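Local structure of sensor protein (Rhodopseudomonas palustris, 2OOL) at residues V62-P70 against V109-F118; L156-C166 against I317-L328. The protein senses light through a bound biliverdin-type chromophore and probably relays the signal as a histidine kinase, this piece being its chromophore-binding PAS and GAF domains. All blocks are in the same frame, centred on the assembly; numbering follows the deposited sequence.

Interaction 1 (V62-P70 against V109-F118); sequences VEDLLRQPP and VVTPDGERAF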
loop_
_atom_site.group_PDB
_atom_site.type_symbol
_atom_site.label_atom_id
_atom_site.label_comp_id
_atom_site.label_asym_id
_atom_site.label_seq_id
_atom_site.Cartn_x
_atom_site.Cartn_y
_atom_site.Cartn_z
ATOM N N VAL A 62 -11.616 12.039 -28.822
ATOM C CA VAL A 62 -12.961 11.653 -28.416
ATOM C C VAL A 62 -13.849 11.255 -29.617
ATOM O O VAL A 62 -14.778 10.477 -29.449
ATOM C CB VAL A 62 -13.577 12.779 -27.569
ATOM C CG1 VAL A 62 -15.013 12.701 -27.504
ATOM C CG2 VAL A 62 -12.934 12.731 -26.157
ATOM N N GLU A 63 -13.542 11.754 -30.815
ATOM C CA GLU A 63 -14.252 11.350 -32.029
ATOM C C GLU A 63 -14.195 9.841 -32.221
ATOM O O GLU A 63 -15.179 9.223 -32.646
ATOM C CB GLU A 63 -13.673 12.053 -33.263
ATOM C CG GLU A 63 -14.182 11.510 -34.593
ATOM C CD GLU A 63 -14.286 12.595 -35.676
ATOM O OE1 GLU A 63 -13.263 13.232 -36.028
ATOM O OE2 GLU A 63 -15.409 12.813 -36.163
ATOM N N ASP A 64 -13.060 9.233 -31.901
ATOM C CA ASP A 64 -12.985 7.803 -32.023
ATOM C C ASP A 64 -13.727 7.097 -30.895
ATOM O O ASP A 64 -14.080 5.932 -31.030
ATOM C CB ASP A 64 -11.545 7.326 -32.031
ATOM C CG ASP A 64 -10.663 8.137 -32.951
ATOM O OD1 ASP A 64 -11.034 8.320 -34.144
ATOM O OD2 ASP A 64 -9.603 8.589 -32.466
ATOM N N LEU A 65 -13.905 7.755 -29.765
ATOM C CA LEU A 65 -14.564 7.120 -28.647
ATOM C C LEU A 65 -16.038 7.054 -28.942
ATOM O O LEU A 65 -16.617 5.983 -28.993
ATOM C CB LEU A 65 -14.288 7.892 -27.353
ATOM C CG LEU A 65 -14.817 7.323 -26.037
ATOM C CD1 LEU A 65 -14.454 5.847 -25.821
ATOM C CD2 LEU A 65 -14.413 8.211 -24.895
ATOM N N LEU A 66 -16.628 8.223 -29.182
ATOM C CA LEU A 66 -18.075 8.401 -29.288
ATOM C C LEU A 66 -18.595 8.427 -30.729
ATOM O O LEU A 66 -19.789 8.383 -30.918
ATOM C CB LEU A 66 -18.460 9.717 -28.583
ATOM C CG LEU A 66 -18.029 9.721 -27.113
ATOM C CD1 LEU A 66 -18.176 11.076 -26.496
ATOM C CD2 LEU A 66 -18.803 8.659 -26.317
ATOM N N ARG A 67 -17.711 8.520 -31.723
ATOM C CA ARG A 67 -18.074 8.482 -33.136
ATOM C C ARG A 67 -18.835 9.732 -33.589
ATOM O O ARG A 67 -19.728 9.664 -34.429
ATOM C CB ARG A 67 -18.875 7.217 -33.464
ATOM C CG ARG A 67 -18.079 5.932 -33.186
ATOM C CD ARG A 67 -17.060 5.664 -34.328
ATOM N NE ARG A 67 -15.862 4.936 -33.880
ATOM C CZ ARG A 67 -14.625 5.129 -34.356
ATOM N NH1 ARG A 67 -14.376 6.057 -35.294
ATOM N NH2 ARG A 67 -13.612 4.410 -33.872
ATOM N N GLN A 68 -18.417 10.881 -33.058
ATOM C CA GLN A 68 -19.079 12.143 -33.341
ATOM C C GLN A 68 -18.037 13.252 -33.476
ATOM O O GLN A 68 -16.954 13.164 -32.898
ATOM C CB GLN A 68 -20.090 12.457 -32.238
ATOM C CG GLN A 68 -21.384 11.613 -32.308
ATOM C CD GLN A 68 -22.008 11.411 -30.937
ATOM O OE1 GLN A 68 -21.368 11.676 -29.908
ATOM N NE2 GLN A 68 -23.252 10.941 -30.908
ATOM N N PRO A 69 -18.344 14.286 -34.297
ATOM C CA PRO A 69 -17.396 15.398 -34.401
ATOM C C PRO A 69 -17.200 16.077 -33.036
ATOM O O PRO A 69 -18.179 16.308 -32.323
ATOM C CB PRO A 69 -18.071 16.358 -35.394
ATOM C CG PRO A 69 -19.096 15.552 -36.125
ATOM C CD PRO A 69 -19.526 14.481 -35.165
ATOM N N PRO A 70 -15.944 16.351 -32.649
ATOM C CA PRO A 70 -15.665 17.036 -31.368
ATOM C C PRO A 70 -16.477 18.311 -31.143
ATOM O O PRO A 70 -17.067 18.480 -30.084
ATOM C CB PRO A 70 -14.167 17.347 -31.447
ATOM C CG PRO A 70 -13.628 16.306 -32.291
ATOM C CD PRO A 70 -14.697 16.003 -33.340
ATOM N N VAL A 109 -18.357 4.811 -19.949
ATOM C CA VAL A 109 -18.826 5.628 -21.065
ATOM C C VAL A 109 -19.666 4.738 -21.983
ATOM O O VAL A 109 -19.246 3.616 -22.295
ATOM C CB VAL A 109 -17.626 6.165 -21.865
ATOM C CG1 VAL A 109 -18.019 6.940 -23.098
ATOM C CG2 VAL A 109 -16.709 6.989 -20.959
ATOM N N VAL A 110 -20.858 5.220 -22.382
ATOM C CA VAL A 110 -21.732 4.502 -23.308
ATOM C C VAL A 110 -21.395 4.963 -24.725
ATOM O O VAL A 110 -21.543 6.131 -25.036
ATOM C CB VAL A 110 -23.189 4.717 -22.929
ATOM C CG1 VAL A 110 -24.122 3.920 -23.839
ATOM C CG2 VAL A 110 -23.413 4.333 -21.454
ATOM N N THR A 111 -20.819 4.076 -25.534
ATOM C CA THR A 111 -20.340 4.381 -26.881
ATOM C C THR A 111 -21.182 3.584 -27.866
ATOM O O THR A 111 -21.855 2.607 -27.482
ATOM C CB THR A 111 -18.790 4.043 -27.108
ATOM O OG1 THR A 111 -18.591 2.653 -27.347
ATOM C CG2 THR A 111 -17.876 4.480 -25.955
ATOM N N PRO A 112 -21.139 3.950 -29.156
ATOM C CA PRO A 112 -21.969 3.196 -30.109
ATOM C C PRO A 112 -21.500 1.745 -30.250
ATOM O O PRO A 112 -22.276 0.894 -30.653
ATOM C CB PRO A 112 -21.772 3.955 -31.438
ATOM C CG PRO A 112 -21.168 5.277 -31.065
ATOM C CD PRO A 112 -20.351 4.990 -29.835
ATOM N N ASP A 113 -20.236 1.491 -29.922
ATOM C CA ASP A 113 -19.620 0.162 -30.009
ATOM C C ASP A 113 -19.497 -0.495 -28.612
ATOM O O ASP A 113 -18.519 -1.190 -28.346
ATOM C CB ASP A 113 -18.203 0.282 -30.643
ATOM C CG ASP A 113 -18.125 1.344 -31.790
ATOM O OD1 ASP A 113 -18.953 1.279 -32.753
ATOM O OD2 ASP A 113 -17.217 2.229 -31.715
ATOM N N GLY A 114 -20.476 -0.272 -27.729
ATOM C CA GLY A 114 -20.467 -0.806 -26.361
ATOM C C GLY A 114 -19.995 0.137 -25.250
ATOM O O GLY A 114 -19.550 1.254 -25.499
ATOM N N GLU A 115 -20.087 -0.358 -24.015
ATOM C CA GLU A 115 -19.733 0.360 -22.789
ATOM C C GLU A 115 -18.276 0.118 -22.425
ATOM O O GLU A 115 -17.837 -1.020 -22.282
ATOM C CB GLU A 115 -20.673 -0.108 -21.673
ATOM C CG GLU A 115 -20.452 0.458 -20.307
ATOM C CD GLU A 115 -21.455 -0.083 -19.286
ATOM O OE1 GLU A 115 -22.571 -0.450 -19.694
ATOM O OE2 GLU A 115 -21.143 -0.163 -18.071
ATOM N N ARG A 116 -17.534 1.212 -22.268
ATOM C CA ARG A 116 -16.115 1.240 -21.959
ATOM C C ARG A 116 -15.840 1.802 -20.593
ATOM O O ARG A 116 -16.305 2.901 -20.259
ATOM C CB ARG A 116 -15.380 2.149 -22.932
ATOM C CG ARG A 116 -15.377 1.663 -24.369
ATOM C CD ARG A 116 -14.130 0.838 -24.630
ATOM N NE ARG A 116 -12.892 1.588 -24.406
ATOM C CZ ARG A 116 -12.332 2.411 -25.291
ATOM N NH1 ARG A 116 -12.885 2.613 -26.491
ATOM N NH2 ARG A 116 -11.186 3.026 -24.974
ATOM N N ALA A 117 -14.955 1.110 -19.857
ATOM C CA ALA A 117 -14.602 1.423 -18.482
ATOM C C ALA A 117 -13.208 2.124 -18.388
ATOM O O ALA A 117 -12.214 1.701 -19.009
ATOM C CB ALA A 117 -14.603 0.093 -17.595
ATOM N N PHE A 118 -13.172 3.160 -17.563
ATOM C CA PHE A 118 -12.051 4.071 -17.407
ATOM C C PHE A 118 -11.826 4.453 -15.959
ATOM O O PHE A 118 -12.680 4.318 -15.119
ATOM C CB PHE A 118 -12.297 5.384 -18.133
ATOM C CG PHE A 118 -12.414 5.267 -19.625
ATOM C CD1 PHE A 118 -11.275 5.216 -20.428
ATOM C CD2 PHE A 118 -13.660 5.265 -20.235
ATOM C CE1 PHE A 118 -11.372 5.082 -21.798
ATOM C CE2 PHE A 118 -13.777 5.169 -21.597
ATOM C CZ PHE A 118 -12.648 5.074 -22.394
#
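Leu65 turns CG anti to the backbone N (chi1 -176°), which brings CD1 in to the hairpin 109-118, where it meets CG2 of Thr111 at 3.7 Å. The same methyl lies over one face of the Arg116 guanidinium and reaches the edge of the Phe118 ring, 4.0 Å from CZ. In Leu66 the first torsion sets CG beside the backbone N (chi1 -58°), and although its CB points away, CD2 comes back to touch CG1 of Val109 at 3.7 Å. No hydrogen bond crosses the contact. Arg67, just past the helix, has positive phi and breaks the helical path; its side chain crosses that of Pro112 at about a right angle and forms a long salt bridge, NE to Asp113 OD2 at 3.7 Å, with OD2 at the guanidinium edge near its plane and the carboxylate turned 48° from it. Thr111 serves helix and turn at once: CB and CG2 pack on the carbonyl O of Leu65, while OG1 donates to Gly114 O at 2.5 Å, on a lone pair, across the type I turn. A valine here would probably leave Gly114 O with one donor fewer and Asp113 N without its weak acceptor, so the turn would be less firmly fixed. Within the PAS fold, the short helix thus lies against the hairpin of edge strand 105-111 and strand 114-125, with Tyr44 of strand 44-48 touching Leu65 and Arg116, and Leu133 of strand 128-134 touching Val109 and Phe118.

Interaction 2 (L156-C166 against I317-L328); sequences LQTAADLPTAC and IAQVLTWQIGVL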
loop_
_atom_site.group_PDB
_atom_site.type_symbol
_atom_site.label_atom_id
_atom_site.label_comp_id
_atom_site.label_asym_id
_atom_site.label_seq_id
_atom_site.Cartn_x
_atom_site.Cartn_y
_atom_site.Cartn_z
ATOM N N LEU A 156 13.004 1.727 4.123
ATOM C CA LEU A 156 13.427 3.076 3.840
ATOM C C LEU A 156 13.646 3.791 5.161
ATOM O O LEU A 156 14.620 4.504 5.322
ATOM C CB LEU A 156 12.346 3.785 3.015
ATOM C CG LEU A 156 12.694 4.486 1.708
ATOM C CD1 LEU A 156 13.826 3.900 0.976
ATOM C CD2 LEU A 156 11.422 4.527 0.779
ATOM N N GLN A 157 12.774 3.534 6.131
ATOM C CA GLN A 157 12.807 4.248 7.403
ATOM C C GLN A 157 13.934 3.861 8.356
ATOM O O GLN A 157 14.200 4.610 9.297
ATOM C CB GLN A 157 11.467 4.116 8.121
ATOM C CG GLN A 157 10.292 4.818 7.408
ATOM C CD GLN A 157 9.276 5.344 8.390
ATOM O OE1 GLN A 157 8.220 4.721 8.620
ATOM N NE2 GLN A 157 9.598 6.485 9.012
ATOM N N THR A 158 14.578 2.707 8.134
ATOM C CA THR A 158 15.814 2.356 8.852
ATOM C C THR A 158 17.065 2.361 7.964
ATOM O O THR A 158 18.087 1.821 8.357
ATOM C CB THR A 158 15.706 0.965 9.552
ATOM O OG1 THR A 158 15.299 -0.029 8.604
ATOM C CG2 THR A 158 14.726 1.007 10.754
ATOM N N ALA A 159 16.998 2.970 6.782
ATOM C CA ALA A 159 18.177 3.155 5.923
ATOM C C ALA A 159 19.195 4.052 6.621
ATOM O O ALA A 159 18.828 5.118 7.118
ATOM C CB ALA A 159 17.766 3.786 4.591
ATOM N N ALA A 160 20.467 3.627 6.652
ATOM C CA ALA A 160 21.498 4.292 7.467
ATOM C C ALA A 160 22.282 5.369 6.699
ATOM O O ALA A 160 22.895 6.269 7.307
ATOM C CB ALA A 160 22.471 3.245 8.058
ATOM N N ASP A 161 22.295 5.251 5.374
ATOM C CA ASP A 161 22.895 6.266 4.520
ATOM C C ASP A 161 22.001 6.512 3.292
ATOM O O ASP A 161 21.058 5.760 3.047
ATOM C CB ASP A 161 24.315 5.860 4.123
ATOM C CG ASP A 161 24.361 4.591 3.294
ATOM O OD1 ASP A 161 23.777 4.577 2.207
ATOM O OD2 ASP A 161 25.004 3.611 3.707
ATOM N N LEU A 162 22.316 7.567 2.543
ATOM C CA LEU A 162 21.476 8.040 1.446
ATOM C C LEU A 162 21.462 7.113 0.228
ATOM O O LEU A 162 20.401 6.803 -0.288
ATOM C CB LEU A 162 21.899 9.464 1.016
ATOM C CG LEU A 162 21.081 10.171 -0.061
ATOM C CD1 LEU A 162 19.693 10.476 0.495
ATOM C CD2 LEU A 162 21.776 11.466 -0.555
ATOM N N PRO A 163 22.637 6.696 -0.262
ATOM C CA PRO A 163 22.566 5.766 -1.398
ATOM C C PRO A 163 21.753 4.501 -1.099
ATOM O O PRO A 163 21.120 3.971 -1.992
ATOM C CB PRO A 163 24.035 5.424 -1.673
ATOM C CG PRO A 163 24.817 6.560 -1.042
ATOM C CD PRO A 163 24.027 7.000 0.136
ATOM N N THR A 164 21.762 4.029 0.141
ATOM C CA THR A 164 20.934 2.881 0.528
ATOM C C THR A 164 19.441 3.255 0.483
ATOM O O THR A 164 18.621 2.483 -0.000
ATOM C CB THR A 164 21.312 2.363 1.930
ATOM O OG1 THR A 164 22.729 2.135 1.977
ATOM C CG2 THR A 164 20.585 1.050 2.280
ATOM N N ALA A 165 19.106 4.441 0.983
ATOM C CA ALA A 165 17.723 4.881 1.006
ATOM C C ALA A 165 17.224 5.027 -0.436
ATOM O O ALA A 165 16.152 4.535 -0.784
ATOM C CB ALA A 165 17.586 6.188 1.756
ATOM N N CYS A 166 18.042 5.670 -1.264
ATOM C CA CYS A 166 17.692 5.900 -2.650
ATOM C C CYS A 166 17.528 4.619 -3.436
ATOM O O CYS A 166 16.614 4.524 -4.274
ATOM C CB CYS A 166 18.699 6.840 -3.315
ATOM S SG CYS A 166 18.534 8.515 -2.665
ATOM N N ILE A 317 6.089 6.262 -1.984
ATOM C CA ILE A 317 7.483 5.838 -1.807
ATOM C C ILE A 317 8.442 7.040 -1.810
ATOM O O ILE A 317 9.360 7.139 -0.968
ATOM C CB ILE A 317 7.855 4.771 -2.849
ATOM C CG1 ILE A 317 7.253 3.417 -2.425
ATOM C CG2 ILE A 317 9.393 4.585 -3.007
ATOM C CD1 ILE A 317 7.083 2.452 -3.549
ATOM N N ALA A 318 8.189 7.946 -2.735
ATOM C CA ALA A 318 8.963 9.139 -2.915
ATOM C C ALA A 318 8.856 10.027 -1.702
ATOM O O ALA A 318 9.869 10.584 -1.251
ATOM C CB ALA A 318 8.501 9.879 -4.141
ATOM N N GLN A 319 7.632 10.195 -1.194
ATOM C CA GLN A 319 7.403 11.029 -0.023
ATOM C C GLN A 319 8.108 10.440 1.249
ATOM O O GLN A 319 8.623 11.202 2.081
ATOM C CB GLN A 319 5.915 11.235 0.236
ATOM C CG GLN A 319 5.141 12.089 -0.828
ATOM C CD GLN A 319 3.628 12.074 -0.608
ATOM O OE1 GLN A 319 3.143 11.347 0.266
ATOM N NE2 GLN A 319 2.858 12.837 -1.447
ATOM N N VAL A 320 8.119 9.126 1.424
ATOM C CA VAL A 320 8.850 8.521 2.563
ATOM C C VAL A 320 10.360 8.677 2.416
ATOM O O VAL A 320 11.085 8.914 3.428
ATOM C CB VAL A 320 8.520 7.026 2.733
ATOM C CG1 VAL A 320 9.425 6.335 3.869
ATOM C CG2 VAL A 320 7.055 6.846 3.015
ATOM N N LEU A 321 10.839 8.489 1.176
ATOM C CA LEU A 321 12.242 8.742 0.822
ATOM C C LEU A 321 12.566 10.196 1.193
ATOM O O LEU A 321 13.562 10.472 1.865
ATOM C CB LEU A 321 12.482 8.527 -0.690
ATOM C CG LEU A 321 13.910 8.744 -1.232
ATOM C CD1 LEU A 321 14.963 7.856 -0.492
ATOM C CD2 LEU A 321 14.043 8.568 -2.736
ATOM N N THR A 322 11.718 11.117 0.764
ATOM C CA THR A 322 11.894 12.538 1.059
ATOM C C THR A 322 12.096 12.801 2.547
ATOM O O THR A 322 13.043 13.484 2.939
ATOM C CB THR A 322 10.699 13.339 0.520
ATOM O OG1 THR A 322 10.525 13.029 -0.878
ATOM C CG2 THR A 322 10.900 14.857 0.721
ATOM N N TRP A 323 11.246 12.236 3.391
ATOM C CA TRP A 323 11.440 12.346 4.843
ATOM C C TRP A 323 12.791 11.789 5.323
ATOM O O TRP A 323 13.453 12.383 6.193
ATOM C CB TRP A 323 10.339 11.591 5.563
ATOM C CG TRP A 323 10.518 11.520 7.014
ATOM C CD1 TRP A 323 10.950 10.460 7.733
ATOM C CD2 TRP A 323 10.252 12.564 7.949
ATOM N NE1 TRP A 323 10.988 10.776 9.064
ATOM C CE2 TRP A 323 10.570 12.067 9.226
ATOM C CE3 TRP A 323 9.794 13.881 7.828
ATOM C CZ2 TRP A 323 10.432 12.836 10.389
ATOM C CZ3 TRP A 323 9.647 14.647 8.990
ATOM C CH2 TRP A 323 9.971 14.121 10.248
ATOM N N GLN A 324 13.194 10.641 4.779
ATOM C CA GLN A 324 14.421 10.010 5.217
ATOM C C GLN A 324 15.682 10.750 4.766
ATOM O O GLN A 324 16.698 10.741 5.466
ATOM C CB GLN A 324 14.483 8.553 4.780
ATOM C CG GLN A 324 15.514 7.720 5.573
ATOM C CD GLN A 324 15.114 7.409 7.024
ATOM O OE1 GLN A 324 14.084 7.868 7.538
ATOM N NE2 GLN A 324 15.920 6.600 7.670
ATOM N N ILE A 325 15.631 11.369 3.602
ATOM C CA ILE A 325 16.708 12.253 3.153
ATOM C C ILE A 325 17.017 13.279 4.232
ATOM O O ILE A 325 18.180 13.453 4.619
ATOM C CB ILE A 325 16.318 13.001 1.857
ATOM C CG1 ILE A 325 16.423 12.051 0.646
ATOM C CG2 ILE A 325 17.224 14.213 1.694
ATOM C CD1 ILE A 325 15.636 12.451 -0.610
ATOM N N GLY A 326 15.961 13.920 4.728
ATOM C CA GLY A 326 16.051 14.889 5.797
ATOM C C GLY A 326 16.609 14.303 7.080
ATOM O O GLY A 326 17.521 14.889 7.680
ATOM N N VAL A 327 16.083 13.147 7.495
ATOM C CA VAL A 327 16.576 12.465 8.709
ATOM C C VAL A 327 18.074 12.217 8.590
ATOM O O VAL A 327 18.822 12.408 9.564
ATOM C CB VAL A 327 15.834 11.140 8.994
ATOM C CG1 VAL A 327 16.322 10.524 10.283
ATOM C CG2 VAL A 327 14.309 11.363 9.068
ATOM N N LEU A 328 18.516 11.806 7.405
ATOM C CA LEU A 328 19.933 11.523 7.169
ATOM C C LEU A 328 20.795 12.792 7.145
ATOM O O LEU A 328 21.843 12.829 7.779
ATOM C CB LEU A 328 20.117 10.702 5.888
ATOM C CG LEU A 328 19.654 9.244 6.019
ATOM C CD1 LEU A 328 19.711 8.508 4.693
ATOM C CD2 LEU A 328 20.470 8.489 7.095
#
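Leu156 and Leu162 bring two successive helices onto one long helix, 308-332, and the contact is closest where their side chains and the linking loop meet it. Leu156 sets CB against CG1 of Val320 at 4.0 Å, while its CD2 rests near the backbone of Ile317 and Leu321. Leu321, its CG anti to the backbone N (chi1 -180°), carries CD1 to the carbonyl O of Ala165 at 3.5 Å and also meets CB of that alanine and SG of Cys166. Further along, the side chains of Leu162 and Ile325 cross at a slant, CD1 to CG1 at 3.6 Å, and the two branches of Leu328 straddle the loop end: CD1 lies against the backbone of Asp161, CD2 against O of Ala160 at 3.3 Å.

Gln324 is the polar centre of this buried part. Bent at chi2 (72°), its chain passes O of Leu156 and turns NE2 to two loop carbonyls, in weak hydrogen bonds to O of Gln157 (3.1 Å) and O of Ala159 (3.3 Å), so one amide joins the end of the first helix to the loop beyond it. The solvent side is looser. There the exposed Thr158, Ala160 and Pro163 point CB away from helix 308-332. Asp161 keeps its backbone on Leu328, but its CB too points away, and OD1 caps helix 162-177 by taking both N and OG1 of Thr164. On the flank of Gln157 the subunit boundary takes over: Gln319 bonds Gln157 of the second subunit, and Trp323 meets its counterpart there edge-to-face. Helix 162-166 runs almost exactly antiparallel to 317-328 (175°), with Ile286 and Trp293 of the sheet packing on Ile325: antiparallel helices packed on one side of the sheet, as in GAF domains.

In the fold
Interactions 1 and 2 fall in different domains of a photosensory fragment. They lie on opposite sides of the chain's centre, with centres 45 Å apart and nearest atoms about 22 Å apart, and do not touch. They follow one another in series: 62-70 with 109-118 closes within the PAS fold before 156-166 with 317-328 opens in the GAF domain, and helix 142-157 leads from the PAS part into interaction 2. Each lies beside a different antiparallel sheet, but strand 241-244, from between the segments of interaction 2, joins the PAS-side sheet. Interaction 1 touches no other protein chain of the assembly, whereas interaction 2 adjoins the second subunit and spans 150 residues that include all six strands of the GAF sheet.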